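Local atomic coordinates of EDTA monooxygenase (EDTA-degrading bacterium BNC1, PDB entry 5DQP), a protein that probably oxidises EDTA as a flavin-dependent monooxygenase of the luciferase-like family, working with reduced FMN from a partner flavin reductase. Residues R4-L12 / W373-N384; A42-F53 / I82-I92. All coordinates share one frame; numbering follows the deposited sequence. Where two conformers were deposited one is given.

Contact 1: residues R4-L12 / W373-N384; sequences RRMYLVSWL and WQDEAADGFVIN
Strands 7-11 and 380-383, the first and last of a luciferase-like TIM barrel, pair in parallel and close the barrel wall. Just before the first strand, the guanidinium of Arg4 lies flat on the indole of Trp373, planes at 0° and centres 4.1 Å apart, an off-centre cation-pi stack. Arg4 holds CG anti to its amide nitrogen (chi1 -174°) and runs extended to NE, long enough to reach the end of helix 362-374. There NH1 and NH2 both donate, in the guanidinium plane, to Trp373 O; the NH1 bond is 2.9 Å. That oxygen also takes Glu376 N in the Schellman turn that ends the helix, so three donors grip it. Over the guanidinium's other face lies Glu376 OE1, a salt bridge through charge alone, while Asp379 OD1 meets NH2 weakly at the edge; Asp379 OD2 accepts from Val263 N, Arg248 pairs with both acids, and the site is probably near charge balance.

Met6 covers the opposite indole face, CB 3.9 Å from the centre of the five-membered ring, and its CE reaches Trp373 CB. A leucine at Trp373 would probably leave the Arg4 guanidinium without its flat support and open a gap beneath Met6. Along the strands, Val9 N donates to Phe381 O at 2.9 Å and Val9 O receives Ile383 N at 2.7 Å. Leu8 CD2 packs on Ile383 CD1 (3.9 Å) on the face covered by helix 390-405, and Val9 and Val382 lie side by side toward Leu264, branched aliphatics suited to a barrel interior. At the far end, in one of two Trp11 conformers, the Asn384 amide stacks on the indole, planes 15° apart, with Asn384 CB 3.7 Å from its five-membered ring centre.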
loop_
_atom_site.group_PDB
_atom_site.type_symbol
_atom_site.label_atom_id
_atom_site.label_comp_id
_atom_site.label_asym_id
_atom_site.label_seq_id
_atom_site.Cartn_x
_atom_site.Cartn_y
_atom_site.Cartn_z
ATOM N N ARG A 4 -27.844 18.701 6.977
ATOM C CA ARG A 4 -27.323 17.458 7.537
ATOM C C ARG A 4 -27.885 16.253 6.769
ATOM O O ARG A 4 -29.096 16.158 6.513
ATOM C CB ARG A 4 -27.654 17.361 9.033
ATOM C CG ARG A 4 -27.019 16.157 9.751
ATOM C CD ARG A 4 -27.455 16.056 11.236
ATOM N NE ARG A 4 -26.912 14.873 11.932
ATOM C CZ ARG A 4 -27.651 13.841 12.359
ATOM N NH1 ARG A 4 -28.967 13.836 12.171
ATOM N NH2 ARG A 4 -27.087 12.814 12.991
ATOM N N ARG A 5 -27.004 15.333 6.386
ATOM C CA ARG A 5 -27.419 14.126 5.691
ATOM C C ARG A 5 -26.665 12.927 6.272
ATOM O O ARG A 5 -25.689 13.076 7.005
ATOM C CB ARG A 5 -27.221 14.283 4.170
ATOM C CG ARG A 5 -25.792 14.594 3.694
ATOM C CD ARG A 5 -24.963 13.308 3.535
ATOM N NE ARG A 5 -23.763 13.502 2.722
ATOM C CZ ARG A 5 -22.981 12.522 2.266
ATOM N NH1 ARG A 5 -21.909 12.830 1.545
ATOM N NH2 ARG A 5 -23.258 11.236 2.527
ATOM N N MET A 6 -27.144 11.732 5.941
ATOM C CA MET A 6 -26.587 10.477 6.440
ATOM C C MET A 6 -25.346 10.070 5.642
ATOM O O MET A 6 -25.337 10.168 4.412
ATOM C CB MET A 6 -27.655 9.377 6.326
ATOM C CG MET A 6 -27.244 7.993 6.811
ATOM S SD MET A 6 -28.540 6.788 6.463
ATOM C CE MET A 6 -29.941 7.523 7.326
ATOM N N TYR A 7 -24.316 9.587 6.339
ATOM C CA TYR A 7 -23.116 9.061 5.684
ATOM C C TYR A 7 -23.119 7.535 5.729
ATOM O O TYR A 7 -23.613 6.933 6.682
ATOM C CB TYR A 7 -21.832 9.599 6.338
ATOM C CG TYR A 7 -21.765 11.109 6.326
ATOM C CD1 TYR A 7 -21.301 11.792 5.215
ATOM C CD2 TYR A 7 -22.213 11.853 7.419
ATOM C CE1 TYR A 7 -21.276 13.184 5.193
ATOM C CE2 TYR A 7 -22.195 13.229 7.403
ATOM C CZ TYR A 7 -21.729 13.888 6.285
ATOM O OH TYR A 7 -21.700 15.255 6.275
ATOM N N LEU A 8 -22.568 6.910 4.688
ATOM C CA LEU A 8 -22.517 5.454 4.587
ATOM C C LEU A 8 -21.131 4.983 4.169
ATOM O O LEU A 8 -20.545 5.515 3.219
ATOM C CB LEU A 8 -23.553 4.937 3.580
ATOM C CG LEU A 8 -25.025 5.092 3.945
ATOM C CD1 LEU A 8 -25.852 4.615 2.779
ATOM C CD2 LEU A 8 -25.387 4.297 5.234
ATOM N N VAL A 9 -20.625 3.967 4.856
ATOM C CA VAL A 9 -19.339 3.355 4.543
ATOM C C VAL A 9 -19.540 1.852 4.433
ATOM O O VAL A 9 -20.293 1.269 5.219
ATOM C CB VAL A 9 -18.291 3.688 5.630
ATOM C CG1 VAL A 9 -16.963 2.915 5.353
ATOM C CG2 VAL A 9 -18.076 5.196 5.724
ATOM N N SER A 10 -18.862 1.213 3.478
ATOM C CA SER A 10 -19.061 -0.213 3.218
ATOM C C SER A 10 -17.776 -0.990 3.478
ATOM O O SER A 10 -16.754 -0.729 2.836
ATOM C CB SER A 10 -19.516 -0.464 1.776
ATOM O OG SER A 10 -18.607 0.112 0.826
ATOM N N TRP A 11 -17.829 -1.934 4.419
ATOM C CA TRP A 11 -16.730 -2.878 4.559
ATOM C C TRP A 11 -16.479 -3.541 3.219
ATOM O O TRP A 11 -17.414 -3.875 2.483
ATOM C CB TRP A 11 -17.032 -3.975 5.573
ATOM C CG TRP A 11 -17.099 -3.608 6.984
ATOM C CD1 TRP A 11 -18.006 -2.778 7.578
ATOM C CD2 TRP A 11 -16.280 -4.134 8.036
ATOM N NE1 TRP A 11 -17.782 -2.729 8.934
ATOM C CE2 TRP A 11 -16.729 -3.553 9.242
ATOM C CE3 TRP A 11 -15.205 -5.035 8.075
ATOM C CZ2 TRP A 11 -16.135 -3.836 10.478
ATOM C CZ3 TRP A 11 -14.618 -5.317 9.301
ATOM C CH2 TRP A 11 -15.082 -4.718 10.486
ATOM N N LEU A 12 -15.218 -3.778 2.921
ATOM C CA LEU A 12 -14.867 -4.399 1.651
ATOM C C LEU A 12 -13.965 -5.624 1.760
ATOM O O LEU A 12 -13.600 -6.191 0.725
ATOM C CB LEU A 12 -14.210 -3.366 0.716
ATOM C CG LEU A 12 -14.877 -3.360 -0.672
ATOM C CD1 LEU A 12 -16.373 -2.985 -0.607
ATOM C CD2 LEU A 12 -14.141 -2.446 -1.637
ATOM N N TRP A 373 -30.503 7.789 12.671
ATOM C CA TRP A 373 -29.797 8.961 12.165
ATOM C C TRP A 373 -30.458 10.254 12.616
ATOM O O TRP A 373 -29.773 11.192 13.050
ATOM C CB TRP A 373 -29.717 8.908 10.634
ATOM C CG TRP A 373 -29.287 10.224 10.013
ATOM C CD1 TRP A 373 -28.018 10.731 9.939
ATOM C CD2 TRP A 373 -30.130 11.174 9.371
ATOM N NE1 TRP A 373 -28.024 11.944 9.302
ATOM C CE2 TRP A 373 -29.311 12.239 8.940
ATOM C CE3 TRP A 373 -31.510 11.233 9.120
ATOM C CZ2 TRP A 373 -29.821 13.353 8.289
ATOM C CZ3 TRP A 373 -32.011 12.335 8.477
ATOM C CH2 TRP A 373 -31.169 13.371 8.046
ATOM N N GLN A 374 -31.792 10.317 12.538
ATOM C CA GLN A 374 -32.498 11.554 12.854
ATOM C C GLN A 374 -32.559 11.828 14.350
ATOM O O GLN A 374 -32.594 12.989 14.767
ATOM C CB GLN A 374 -33.917 11.512 12.288
ATOM C CG GLN A 374 -34.467 12.884 12.016
ATOM C CD GLN A 374 -35.760 12.804 11.278
ATOM O OE1 GLN A 374 -36.736 12.263 11.792
ATOM N NE2 GLN A 374 -35.785 13.323 10.053
ATOM N N ASP A 375 -32.605 10.791 15.160
ATOM C CA ASP A 375 -32.552 10.949 16.598
ATOM C C ASP A 375 -31.118 11.094 17.100
ATOM O O ASP A 375 -30.880 11.032 18.311
ATOM C CB ASP A 375 -33.264 9.766 17.266
ATOM C CG ASP A 375 -34.783 9.803 17.053
ATOM O OD1 ASP A 375 -35.305 10.890 16.712
ATOM O OD2 ASP A 375 -35.459 8.766 17.223
ATOM N N GLU A 376 -30.160 11.230 16.182
ATOM C CA GLU A 376 -28.778 11.515 16.530
ATOM C C GLU A 376 -28.147 10.399 17.346
ATOM O O GLU A 376 -27.303 10.652 18.215
ATOM C CB GLU A 376 -28.677 12.837 17.282
ATOM C CG GLU A 376 -29.512 13.946 16.652
ATOM C CD GLU A 376 -28.693 14.945 15.847
ATOM O OE1 GLU A 376 -29.260 15.549 14.906
ATOM O OE2 GLU A 376 -27.493 15.140 16.154
ATOM N N ALA A 377 -28.576 9.162 17.114
ATOM C CA ALA A 377 -27.826 8.018 17.602
ATOM C C ALA A 377 -26.732 7.611 16.631
ATOM O O ALA A 377 -26.009 6.643 16.898
ATOM C CB ALA A 377 -28.756 6.835 17.863
ATOM N N ALA A 378 -26.585 8.345 15.531
ATOM C CA ALA A 378 -25.656 8.021 14.453
ATOM C C ALA A 378 -25.567 9.215 13.516
ATOM O O ALA A 378 -26.561 9.908 13.295
ATOM C CB ALA A 378 -26.145 6.792 13.679
ATOM N N ASP A 379 -24.376 9.450 12.962
ATOM C CA ASP A 379 -24.264 10.341 11.811
ATOM C C ASP A 379 -24.310 9.590 10.478
ATOM O O ASP A 379 -24.315 10.229 9.418
ATOM C CB ASP A 379 -22.973 11.168 11.908
ATOM C CG ASP A 379 -22.889 11.949 13.223
ATOM O OD1 ASP A 379 -23.651 12.932 13.370
ATOM O OD2 ASP A 379 -22.096 11.566 14.121
ATOM N N GLY A 380 -24.331 8.268 10.528
ATOM C CA GLY A 380 -24.294 7.422 9.357
ATOM C C GLY A 380 -23.908 6.041 9.839
ATOM O O GLY A 380 -23.901 5.786 11.036
ATOM N N PHE A 381 -23.576 5.155 8.892
ATOM C CA PHE A 381 -23.381 3.759 9.265
ATOM C C PHE A 381 -22.280 3.115 8.443
ATOM O O PHE A 381 -22.019 3.508 7.308
ATOM C CB PHE A 381 -24.682 2.938 9.116
ATOM C CG PHE A 381 -25.831 3.523 9.894
ATOM C CD1 PHE A 381 -26.629 4.511 9.333
ATOM C CD2 PHE A 381 -26.069 3.134 11.195
ATOM C CE1 PHE A 381 -27.666 5.069 10.045
ATOM C CE2 PHE A 381 -27.105 3.679 11.911
ATOM C CZ PHE A 381 -27.900 4.670 11.326
ATOM N N VAL A 382 -21.634 2.122 9.050
ATOM C CA VAL A 382 -20.744 1.199 8.357
ATOM C C VAL A 382 -21.540 -0.068 8.070
ATOM O O VAL A 382 -21.988 -0.751 8.998
ATOM C CB VAL A 382 -19.485 0.873 9.185
ATOM C CG1 VAL A 382 -18.396 0.287 8.278
ATOM C CG2 VAL A 382 -18.958 2.107 10.001
ATOM N N ILE A 383 -21.698 -0.374 6.791
ATOM C CA ILE A 383 -22.432 -1.539 6.303
ATOM C C ILE A 383 -21.449 -2.687 6.103
ATOM O O ILE A 383 -20.530 -2.596 5.279
ATOM C CB ILE A 383 -23.143 -1.203 4.980
ATOM C CG1 ILE A 383 -24.026 0.032 5.140
ATOM C CG2 ILE A 383 -23.927 -2.400 4.431
ATOM C CD1 ILE A 383 -23.971 0.937 3.892
ATOM N N ASN A 384 -21.640 -3.762 6.848
ATOM C CA ASN A 384 -20.740 -4.913 6.853
ATOM C C ASN A 384 -21.480 -6.050 6.146
ATOM O O ASN A 384 -22.165 -6.850 6.780
ATOM C CB ASN A 384 -20.375 -5.255 8.293
ATOM C CG ASN A 384 -19.154 -6.149 8.419
ATOM O OD1 ASN A 384 -18.484 -6.475 7.430
ATOM N ND2 ASN A 384 -18.842 -6.541 9.666
HETATM O O HOH W 1 -23.917 14.804 11.458
HETATM O O HOH W 2 -25.116 12.870 9.534
HETATM O O HOH W 3 -20.070 -4.263 3.061
#

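Contact 2: residues A42-F53 / I82-I92; sequences AEIARRGRIDAF and ITGRVPDIGGI
Phe53 lays its ring directly over the backbone of Gly91, whose CA sits 3.7 Å from the ring centre and only 9° off the normal. Phe53 CG stands between the backbone N and the carbonyl carbon (chi1 61°), which swings the ring across the neighbouring strand; a side chain at Gly91 would run into Phe53 CZ, so glycine suits this place. Ile82 CD1 covers the opposite face near the rim, and Thr83 CG2 meets the ring edge. This is part of a beta-alpha-beta crossover of the TIM barrel: strand 52-55, helix 75-85 and strand 90-96, the two strands parallel. Phe53 N donates to Gly90 O at 2.9 Å, and Phe53 O receives Ile92 N at 2.8 Å. Between helix and sheet, Ile89 presses CD1 against Ala45 CB at 3.4 Å, closer than usual carbon contact, so a residue as small as alanine suits the place. Ala42 CB meets Ile82 CG2 at 3.6 Å, where helices 35-47 and 75-85 come together. Toward solvent, Arg46 runs extended past Val86 CG1, its aliphatic stem suiting the apolar neighbour, and its NE forms a weak, bent salt-bridge hydrogen bond to Asp88 OD2, 3.2 Å long.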
loop_
_atom_site.group_PDB
_atom_site.type_symbol
_atom_site.label_atom_id
_atom_site.label_comp_id
_atom_site.label_asym_id
_atom_site.label_seq_id
_atom_site.Cartn_x
_atom_site.Cartn_y
_atom_site.Cartn_z
ATOM N N ALA A 42 -16.225 -2.229 -5.221
ATOM C CA ALA A 42 -16.075 -0.784 -5.080
ATOM C C ALA A 42 -16.922 -0.051 -6.114
ATOM O O ALA A 42 -17.452 1.025 -5.822
ATOM C CB ALA A 42 -14.598 -0.374 -5.183
ATOM N N GLU A 43 -17.058 -0.619 -7.320
ATOM C CA GLU A 43 -17.920 -0.027 -8.347
ATOM C C GLU A 43 -19.402 -0.138 -7.973
ATOM O O GLU A 43 -20.201 0.735 -8.332
ATOM C CB GLU A 43 -17.659 -0.685 -9.707
ATOM C CG GLU A 43 -16.379 -0.228 -10.460
ATOM C CD GLU A 43 -16.460 1.182 -11.125
ATOM O OE1 GLU A 43 -15.496 1.544 -11.849
ATOM O OE2 GLU A 43 -17.460 1.930 -10.937
ATOM N N ILE A 44 -19.799 -1.194 -7.256
ATOM C CA ILE A 44 -21.161 -1.239 -6.730
ATOM C C ILE A 44 -21.375 -0.125 -5.703
ATOM O O ILE A 44 -22.383 0.587 -5.742
ATOM C CB ILE A 44 -21.468 -2.629 -6.145
ATOM C CG1 ILE A 44 -21.646 -3.649 -7.280
ATOM C CG2 ILE A 44 -22.706 -2.586 -5.221
ATOM C CD1 ILE A 44 -21.579 -5.104 -6.783
ATOM N N ALA A 45 -20.437 0.044 -4.768
ATOM C CA ALA A 45 -20.585 1.117 -3.786
ATOM C C ALA A 45 -20.571 2.485 -4.465
ATOM O O ALA A 45 -21.317 3.391 -4.073
ATOM C CB ALA A 45 -19.481 1.013 -2.724
ATOM N N ARG A 46 -19.746 2.649 -5.499
ATOM C CA ARG A 46 -19.708 3.921 -6.228
ATOM C C ARG A 46 -21.054 4.232 -6.877
ATOM O O ARG A 46 -21.542 5.369 -6.807
ATOM C CB ARG A 46 -18.609 3.878 -7.286
ATOM C CG ARG A 46 -18.360 5.201 -8.013
ATOM C CD ARG A 46 -17.511 4.930 -9.265
ATOM N NE ARG A 46 -17.644 5.997 -10.235
ATOM C CZ ARG A 46 -18.672 6.128 -11.066
ATOM N NH1 ARG A 46 -19.671 5.249 -11.044
ATOM N NH2 ARG A 46 -18.699 7.148 -11.916
ATOM N N ARG A 47 -21.672 3.223 -7.497
ATOM C CA ARG A 47 -23.005 3.392 -8.080
ATOM C C ARG A 47 -24.041 3.804 -7.026
ATOM O O ARG A 47 -24.940 4.600 -7.324
ATOM C CB ARG A 47 -23.433 2.105 -8.793
ATOM C CG ARG A 47 -24.899 2.106 -9.252
ATOM C CD ARG A 47 -25.248 0.857 -10.066
ATOM N NE ARG A 47 -25.755 -0.245 -9.237
ATOM C CZ ARG A 47 -25.146 -1.415 -9.087
ATOM N NH1 ARG A 47 -24.001 -1.660 -9.716
ATOM N NH2 ARG A 47 -25.688 -2.351 -8.317
ATOM N N GLY A 48 -23.907 3.324 -5.791
ATOM C CA GLY A 48 -24.757 3.776 -4.706
ATOM C C GLY A 48 -24.396 5.104 -4.080
ATOM O O GLY A 48 -25.114 5.562 -3.180
ATOM N N ARG A 49 -23.318 5.752 -4.538
ATOM C CA ARG A 49 -22.780 6.955 -3.891
ATOM C C ARG A 49 -22.351 6.708 -2.444
ATOM O O ARG A 49 -22.365 7.625 -1.614
ATOM C CB ARG A 49 -23.779 8.113 -3.927
ATOM C CG ARG A 49 -24.372 8.409 -5.282
ATOM C CD ARG A 49 -23.310 8.542 -6.371
ATOM N NE ARG A 49 -23.950 8.771 -7.667
ATOM C CZ ARG A 49 -23.652 8.131 -8.793
ATOM N NH1 ARG A 49 -22.711 7.192 -8.823
ATOM N NH2 ARG A 49 -24.305 8.446 -9.904
ATOM N N ILE A 50 -21.988 5.472 -2.101
ATOM C CA ILE A 50 -21.402 5.250 -0.787
ATOM C C ILE A 50 -20.235 6.211 -0.621
ATOM O O ILE A 50 -19.512 6.500 -1.580
ATOM C CB ILE A 50 -20.976 3.779 -0.629
ATOM C CG1 ILE A 50 -22.189 2.851 -0.801
ATOM C CG2 ILE A 50 -20.359 3.536 0.736
ATOM C CD1 ILE A 50 -23.444 3.231 -0.006
ATOM N N ASP A 51 -20.064 6.754 0.592
ATOM C CA ASP A 51 -19.021 7.757 0.768
ATOM C C ASP A 51 -17.626 7.141 0.707
ATOM O O ASP A 51 -16.716 7.737 0.122
ATOM C CB ASP A 51 -19.228 8.516 2.070
ATOM C CG ASP A 51 -20.500 9.324 2.048
ATOM O OD1 ASP A 51 -20.561 10.294 1.256
ATOM O OD2 ASP A 51 -21.443 8.970 2.786
ATOM N N ALA A 52 -17.432 5.955 1.287
ATOM C CA ALA A 52 -16.115 5.321 1.236
ATOM C C ALA A 52 -16.255 3.822 1.471
ATOM O O ALA A 52 -17.203 3.376 2.124
ATOM C CB ALA A 52 -15.161 5.924 2.281
ATOM N N PHE A 53 -15.307 3.048 0.930
ATOM C CA PHE A 53 -15.174 1.680 1.393
ATOM C C PHE A 53 -14.247 1.669 2.607
ATOM O O PHE A 53 -13.550 2.641 2.908
ATOM C CB PHE A 53 -14.672 0.733 0.280
ATOM C CG PHE A 53 -13.292 1.084 -0.278
ATOM C CD1 PHE A 53 -12.144 0.652 0.355
ATOM C CD2 PHE A 53 -13.166 1.833 -1.443
ATOM C CE1 PHE A 53 -10.889 0.983 -0.134
ATOM C CE2 PHE A 53 -11.923 2.156 -1.958
ATOM C CZ PHE A 53 -10.776 1.736 -1.302
ATOM N N ILE A 82 -7.379 -0.293 -6.013
ATOM C CA ILE A 82 -8.795 0.020 -6.207
ATOM C C ILE A 82 -8.976 1.445 -6.725
ATOM O O ILE A 82 -9.637 1.673 -7.744
ATOM C CB ILE A 82 -9.585 -0.170 -4.900
ATOM C CG1 ILE A 82 -9.569 -1.639 -4.453
ATOM C CG2 ILE A 82 -11.028 0.336 -5.115
ATOM C CD1 ILE A 82 -10.351 -1.893 -3.085
ATOM N N THR A 83 -8.478 2.435 -5.977
ATOM C CA THR A 83 -8.767 3.815 -6.361
ATOM C C THR A 83 -7.980 4.255 -7.584
ATOM O O THR A 83 -8.395 5.209 -8.253
ATOM C CB THR A 83 -8.536 4.790 -5.200
ATOM O OG1 THR A 83 -7.163 4.763 -4.794
ATOM C CG2 THR A 83 -9.465 4.417 -4.006
ATOM N N GLY A 84 -6.889 3.562 -7.924
ATOM C CA GLY A 84 -6.292 3.777 -9.231
ATOM C C GLY A 84 -7.268 3.520 -10.360
ATOM O O GLY A 84 -7.142 4.106 -11.434
ATOM N N ARG A 85 -8.267 2.667 -10.121
ATOM C CA ARG A 85 -9.199 2.175 -11.126
ATOM C C ARG A 85 -10.613 2.721 -10.972
ATOM O O ARG A 85 -11.274 3.005 -11.972
ATOM C CB ARG A 85 -9.253 0.639 -11.077
ATOM C CG ARG A 85 -10.444 0.047 -11.845
ATOM C CD ARG A 85 -10.045 -0.424 -13.237
ATOM N NE ARG A 85 -8.920 -1.352 -13.138
ATOM C CZ ARG A 85 -9.007 -2.673 -13.239
ATOM N NH1 ARG A 85 -7.911 -3.411 -13.121
ATOM N NH2 ARG A 85 -10.181 -3.257 -13.470
ATOM N N VAL A 86 -11.104 2.876 -9.755
ATOM C CA VAL A 86 -12.473 3.308 -9.486
ATOM C C VAL A 86 -12.429 4.756 -9.001
ATOM O O VAL A 86 -11.833 5.028 -7.956
ATOM C CB VAL A 86 -13.139 2.395 -8.450
ATOM C CG1 VAL A 86 -14.604 2.761 -8.267
ATOM C CG2 VAL A 86 -12.972 0.909 -8.865
ATOM N N PRO A 87 -13.045 5.700 -9.708
ATOM C CA PRO A 87 -13.074 7.095 -9.248
ATOM C C PRO A 87 -14.106 7.328 -8.146
ATOM O O PRO A 87 -14.885 6.448 -7.787
ATOM C CB PRO A 87 -13.446 7.866 -10.513
ATOM C CG PRO A 87 -14.286 6.900 -11.294
ATOM C CD PRO A 87 -13.702 5.528 -11.018
ATOM N N ASP A 88 -14.054 8.538 -7.574
ATOM C CA ASP A 88 -15.089 9.082 -6.695
ATOM C C ASP A 88 -15.078 8.506 -5.282
ATOM O O ASP A 88 -14.970 9.242 -4.305
ATOM C CB ASP A 88 -16.476 8.859 -7.308
ATOM C CG ASP A 88 -16.678 9.639 -8.601
ATOM O OD1 ASP A 88 -16.234 10.811 -8.696
ATOM O OD2 ASP A 88 -17.298 9.075 -9.519
ATOM N N ILE A 89 -15.243 7.198 -5.149
ATOM C CA ILE A 89 -15.503 6.656 -3.829
ATOM C C ILE A 89 -14.261 6.772 -2.965
ATOM O O ILE A 89 -13.136 6.523 -3.417
ATOM C CB ILE A 89 -15.975 5.204 -3.940
ATOM C CG1 ILE A 89 -16.358 4.704 -2.547
ATOM C CG2 ILE A 89 -14.922 4.384 -4.647
ATOM C CD1 ILE A 89 -17.341 3.629 -2.591
ATOM N N GLY A 90 -14.457 7.166 -1.715
ATOM C CA GLY A 90 -13.366 7.193 -0.770
ATOM C C GLY A 90 -12.984 5.806 -0.288
ATOM O O GLY A 90 -13.623 4.794 -0.592
ATOM N N GLY A 91 -11.916 5.768 0.497
ATOM C CA GLY A 91 -11.465 4.527 1.081
ATOM C C GLY A 91 -10.853 4.794 2.434
ATOM O O GLY A 91 -10.229 5.833 2.642
ATOM N N ILE A 92 -11.052 3.872 3.369
ATOM C CA ILE A 92 -10.520 3.975 4.716
ATOM C C ILE A 92 -9.744 2.702 4.960
ATOM O O ILE A 92 -10.308 1.607 4.852
ATOM C CB ILE A 92 -11.639 4.137 5.760
ATOM C CG1 ILE A 92 -12.428 5.443 5.492
ATOM C CG2 ILE A 92 -11.076 4.034 7.185
ATOM C CD1 ILE A 92 -13.833 5.477 6.157
HETATM O O HOH W 4 -17.204 9.834 -11.796
#

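In the fold
Contacts 1 and 2 build adjoining parts of one barrel, for strands 7-11 and 52-55 are neighbours in the sheet and helix 35-47 follows strand 7-11. Both are largely buried. Contact 1 joins the first and last strands of the barrel, whereas contact 2 joins successive units, with helices as well as strands meeting. Their charges differ: the ion network of contact 1, at exposed Arg4, is anchored on a helix end, but that of contact 2 is looser, a weak Arg46-Asp88 pair with Glu43 at long range, on the partly exposed side. Asp51 ties them together, its OD1 forming a salt bridge with Arg5 NH1 at 2.9 Å. Trp11 and Ile92 each lie near Thr94, a predicted FMN-binding residue.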